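Side-chain contacts in metal-dependent hydrolase (PDB 2F6K), which probably catalyses, as a manganese-bound amidohydrolase on a TIM-barrel scaffold, the decarboxylation of aminocarboxymuconate semialdehyde, a step of tryptophan breakdown: residues P33-P37 and Q38-N42; Y298-A301 and H302-L305. All blocks are in the same frame, centred on the assembly; numbering follows the deposited sequence.

How the contacts relate
Two local contacts in one amidohydrolase barrel, one at a helix start and one inside a helix, illustrate how short-range side-chain bonding depends on its place in the fold. Both are partly buried, and they share no helix or strand. Contact 1 (33-37 with 38-42) is the more peripheral: Thr36 and Gln38 are exposed, Thr40 and Leu41 buried, and it packs on helix 66-86. Contact 2 (298-301 with 302-305), near the C-terminal end of helix 290-306, keeps His302 and Arg303 exposed, with buried Ala301 and Leu304 packed on the strands. Contact 1 relies on hydroxyls and an indole N-H, contact 2 on an amide-guanidinium bond and an aromatic pair.

Contact 1: residues P33-P37 and Q38-N42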
loop_
_atom_site.group_PDB
_atom_site.type_symbol
_atom_site.label_atom_id
_atom_site.label_comp_id
_atom_site.label_asym_id
_atom_site.label_seq_id
_atom_site.Cartn_x
_atom_site.Cartn_y
_atom_site.Cartn_z
ATOM N N PRO A 33 22.010 8.417 14.504
ATOM C CA PRO A 33 23.367 8.742 14.957
ATOM C C PRO A 33 23.431 9.840 16.016
ATOM O O PRO A 33 22.556 10.706 16.072
ATOM C CB PRO A 33 24.061 9.152 13.660
ATOM C CG PRO A 33 22.968 9.849 12.930
ATOM C CD PRO A 33 21.771 8.944 13.147
ATOM N N GLU A 34 24.461 9.792 16.861
ATOM C CA GLU A 34 24.650 10.814 17.889
ATOM C C GLU A 34 25.325 12.003 17.213
ATOM O O GLU A 34 26.084 11.833 16.258
ATOM C CB GLU A 34 25.533 10.300 19.025
ATOM C CG GLU A 34 24.990 9.074 19.722
ATOM C CD GLU A 34 25.799 8.693 20.944
ATOM O OE1 GLU A 34 27.045 8.825 20.900
ATOM O OE2 GLU A 34 25.193 8.251 21.943
ATOM N N TRP A 35 25.060 13.207 17.709
ATOM C CA TRP A 35 25.632 14.389 17.087
ATOM C C TRP A 35 25.653 15.639 17.964
ATOM O O TRP A 35 24.770 15.851 18.790
ATOM C CB TRP A 35 24.848 14.704 15.807
ATOM C CG TRP A 35 25.325 15.921 15.095
ATOM C CD1 TRP A 35 26.259 15.978 14.100
ATOM C CD2 TRP A 35 24.933 17.275 15.355
ATOM N NE1 TRP A 35 26.477 17.283 13.725
ATOM C CE2 TRP A 35 25.677 18.101 14.481
ATOM C CE3 TRP A 35 24.030 17.871 16.246
ATOM C CZ2 TRP A 35 25.542 19.496 14.471
ATOM C CZ3 TRP A 35 23.896 19.259 16.238
ATOM C CH2 TRP A 35 24.651 20.054 15.354
ATOM N N THR A 36 26.683 16.455 17.766
ATOM C CA THR A 36 26.845 17.732 18.456
ATOM C C THR A 36 27.567 18.563 17.414
ATOM O O THR A 36 28.098 18.018 16.457
ATOM C CB THR A 36 27.755 17.657 19.718
ATOM O OG1 THR A 36 29.111 17.396 19.325
ATOM C CG2 THR A 36 27.266 16.583 20.681
ATOM N N PRO A 37 27.585 19.889 17.570
ATOM C CA PRO A 37 28.289 20.710 16.565
ATOM C C PRO A 37 29.790 20.381 16.480
ATOM O O PRO A 37 30.410 20.465 15.410
ATOM C CB PRO A 37 28.041 22.129 17.052
ATOM C CG PRO A 37 26.677 22.019 17.708
ATOM C CD PRO A 37 26.754 20.717 18.466
ATOM N N GLN A 38 30.367 20.013 17.618
ATOM C CA GLN A 38 31.788 19.661 17.645
ATOM C C GLN A 38 32.194 18.444 16.797
ATOM O O GLN A 38 33.331 18.366 16.301
ATOM C CB GLN A 38 32.254 19.416 19.073
ATOM C CG GLN A 38 32.249 20.642 19.942
ATOM C CD GLN A 38 32.998 21.831 19.341
ATOM O OE1 GLN A 38 34.094 21.705 18.787
ATOM N NE2 GLN A 38 32.405 23.002 19.478
ATOM N N LEU A 39 31.283 17.485 16.646
ATOM C CA LEU A 39 31.584 16.301 15.851
ATOM C C LEU A 39 31.759 16.731 14.401
ATOM O O LEU A 39 32.719 16.342 13.748
ATOM C CB LEU A 39 30.463 15.267 15.938
ATOM C CG LEU A 39 30.784 13.922 15.290
ATOM C CD1 LEU A 39 31.883 13.205 16.074
ATOM C CD2 LEU A 39 29.507 13.113 15.247
ATOM N N THR A 40 30.840 17.542 13.891
ATOM C CA THR A 40 30.941 18.010 12.512
ATOM C C THR A 40 32.218 18.844 12.318
ATOM O O THR A 40 32.988 18.650 11.370
ATOM C CB THR A 40 29.730 18.896 12.142
ATOM O OG1 THR A 40 28.535 18.108 12.162
ATOM C CG2 THR A 40 29.921 19.528 10.759
ATOM N N LEU A 41 32.422 19.792 13.224
ATOM C CA LEU A 41 33.585 20.657 13.160
ATOM C C LEU A 41 34.916 19.889 13.205
ATOM O O LEU A 41 35.840 20.189 12.443
ATOM C CB LEU A 41 33.521 21.690 14.292
ATOM C CG LEU A 41 32.443 22.769 14.135
ATOM C CD1 LEU A 41 32.250 23.517 15.459
ATOM C CD2 LEU A 41 32.839 23.725 13.005
ATOM N N ASN A 42 35.025 18.909 14.095
ATOM C CA ASN A 42 36.250 18.121 14.183
ATOM C C ASN A 42 36.405 17.276 12.904
ATOM O O ASN A 42 37.524 17.050 12.424
ATOM C CB ASN A 42 36.209 17.222 15.419
ATOM C CG ASN A 42 37.545 16.587 15.719
ATOM O OD1 ASN A 42 38.469 17.269 16.139
ATOM N ND2 ASN A 42 37.659 15.277 15.498
#
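A chi1 of 179° swings the Trp35 indole away from its own backbone N, and a chi1 of -65° sets Thr40 OG1 beside its own, so that indole and hydroxyl meet across the N-terminus of helix 37-46, a helix start with Thr36 as N-cap. The bond from Trp35 NE1 to Thr40 OG1 is short, 2.7 Å, and nearly straight at 164°. The hydroxyl sits at the indole edge, close to the ring plane, while Pro37 N lies over one face, offset toward the rim. This helps to hold the ring's rotation. Tyr10, in a loop, and Leu83 of helix 66-86 also touch the indole; the Trp35 side chain is about 12 Å from the bound manganese ion.

The cap itself is modest. Thr36 OG1 accepts a weak bond from Leu39 N at 3.5 Å, and the same N-H reaches Thr36 O at 3.2 Å, coming from well above the carbonyl plane. One turn of regular helix follows as Leu41 N donates to Pro37 O at 3.0 Å. On the loop side, Leu39 places its CD2 methyl by the incoming chain, 3.8 Å from Glu34 O and 4.5 Å from Trp35 CD1.

Contact 2: residues Y298-A301 and H302-L305; sequences YDNA and HRLL
Asn300 and Arg303 lie side by side and point the same way, joined by a bond from Arg303 NH1 to Asn300 OD1 of 3.2 Å. The N-H points almost straight at the oxygen (165°), which lies at the guanidinium edge, in its plane, whereas the donor is tilted from the plane of the amide carbonyl. Amide and guanidinium are turned 51° against each other. Arg303 reaches back because its chain, extended through the first two torsions, bends at chi3 (-54°); Asp299 O then lies over one face of the guanidinium, offset toward its rim.

A second pair is aromatic. Tyr298 and His302 run alongside each other with nearly parallel rings, but these are slid so far apart, with centroids separated by 5.4 Å, that they barely overlap. Instead His302 CB lies over a face of the tyrosine ring, 4.0 Å from Tyr298 CE2.

Behind both pairs stands the backbone of helix 290-306, where His302 N bonds Tyr298 O at 2.9 Å and Arg303 N bonds Asp299 O at 2.9 Å. Farther out, Asn300 ND2 donates to the carbonyls of Leu261 and Pro258, so the amide joins the helix to strand 261-262 and to the loop just before it. Ala301 packs on Ile4 and Phe6 of strand 3-9 and on Leu262, which Leu304 also touches. Were Asn300 replaced by an alanine, those two carbonyls would probably lose this donor and the Arg303 guanidinium would be less restrained in its rotation.

Asn300 thus gives with its nitrogen and accepts with its oxygen, so a buried amide is engaged at both ends. The charge of Arg303 probably polarises the amide carbonyl, with no salt bridge between Arg303 and Asp299, whose OD2 is 5.6 Å from Arg303 NH2.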
loop_
_atom_site.group_PDB
_atom_site.type_symbol
_atom_site.label_atom_id
_atom_site.label_comp_id
_atom_site.label_asym_id
_atom_site.label_seq_id
_atom_site.Cartn_x
_atom_site.Cartn_y
_atom_site.Cartn_z
ATOM N N TYR A 298 35.316 22.051 -4.398
ATOM C CA TYR A 298 35.240 23.449 -3.991
ATOM C C TYR A 298 34.650 24.458 -4.986
ATOM O O TYR A 298 33.644 25.108 -4.699
ATOM C CB TYR A 298 36.650 23.906 -3.577
ATOM C CG TYR A 298 36.709 25.264 -2.931
ATOM C CD1 TYR A 298 36.462 25.417 -1.575
ATOM C CD2 TYR A 298 36.986 26.408 -3.684
ATOM C CE1 TYR A 298 36.488 26.673 -0.981
ATOM C CE2 TYR A 298 37.013 27.666 -3.098
ATOM C CZ TYR A 298 36.762 27.792 -1.749
ATOM O OH TYR A 298 36.777 29.034 -1.156
ATOM N N ASP A 299 35.273 24.592 -6.150
ATOM C CA ASP A 299 34.816 25.567 -7.138
ATOM C C ASP A 299 33.310 25.631 -7.405
ATOM O O ASP A 299 32.713 26.702 -7.322
ATOM C CB ASP A 299 35.575 25.383 -8.458
ATOM C CG ASP A 299 37.090 25.563 -8.297
ATOM O OD1 ASP A 299 37.523 26.254 -7.347
ATOM O OD2 ASP A 299 37.850 25.021 -9.129
ATOM N N ASN A 300 32.689 24.502 -7.724
ATOM C CA ASN A 300 31.262 24.513 -8.003
ATOM C C ASN A 300 30.429 25.056 -6.845
ATOM O O ASN A 300 29.567 25.914 -7.055
ATOM C CB ASN A 300 30.794 23.117 -8.408
ATOM C CG ASN A 300 31.429 22.662 -9.706
ATOM O OD1 ASN A 300 31.943 23.484 -10.464
ATOM N ND2 ASN A 300 31.394 21.361 -9.975
ATOM N N ALA A 301 30.687 24.577 -5.632
ATOM C CA ALA A 301 29.952 25.054 -4.466
ATOM C C ALA A 301 30.173 26.557 -4.313
ATOM O O ALA A 301 29.223 27.341 -4.230
ATOM C CB ALA A 301 30.432 24.335 -3.214
ATOM N N HIS A 302 31.443 26.947 -4.281
ATOM C CA HIS A 302 31.820 28.343 -4.128
ATOM C C HIS A 302 31.127 29.272 -5.121
ATOM O O HIS A 302 30.653 30.345 -4.742
ATOM C CB HIS A 302 33.330 28.500 -4.275
ATOM C CG HIS A 302 33.805 29.904 -4.076
ATOM N ND1 HIS A 302 33.727 30.549 -2.859
ATOM C CD2 HIS A 302 34.331 30.801 -4.944
ATOM C CE1 HIS A 302 34.183 31.783 -2.988
ATOM N NE2 HIS A 302 34.556 31.960 -4.244
ATOM N N ARG A 303 31.078 28.866 -6.388
ATOM C CA ARG A 303 30.451 29.682 -7.423
ATOM C C ARG A 303 28.967 29.843 -7.141
ATOM O O ARG A 303 28.405 30.929 -7.299
ATOM C CB ARG A 303 30.646 29.042 -8.796
ATOM C CG ARG A 303 30.095 29.868 -9.940
ATOM C CD ARG A 303 30.259 29.159 -11.269
ATOM N NE ARG A 303 31.644 28.761 -11.504
ATOM C CZ ARG A 303 32.094 27.510 -11.414
ATOM N NH1 ARG A 303 31.267 26.523 -11.091
ATOM N NH2 ARG A 303 33.369 27.240 -11.663
ATOM N N LEU A 304 28.344 28.750 -6.713
ATOM C CA LEU A 304 26.924 28.732 -6.396
ATOM C C LEU A 304 26.610 29.566 -5.158
ATOM O O LEU A 304 25.558 30.193 -5.084
ATOM C CB LEU A 304 26.467 27.286 -6.186
ATOM C CG LEU A 304 24.997 26.974 -5.901
ATOM C CD1 LEU A 304 24.132 27.299 -7.112
ATOM C CD2 LEU A 304 24.883 25.497 -5.556
ATOM N N LEU A 305 27.518 29.576 -4.186
ATOM C CA LEU A 305 27.299 30.348 -2.962
ATOM C C LEU A 305 27.511 31.846 -3.141
ATOM O O LEU A 305 26.799 32.648 -2.551
ATOM C CB LEU A 305 28.213 29.860 -1.836
ATOM C CG LEU A 305 27.899 28.522 -1.170
ATOM C CD1 LEU A 305 28.916 28.265 -0.076
ATOM C CD2 LEU A 305 26.503 28.547 -0.585
#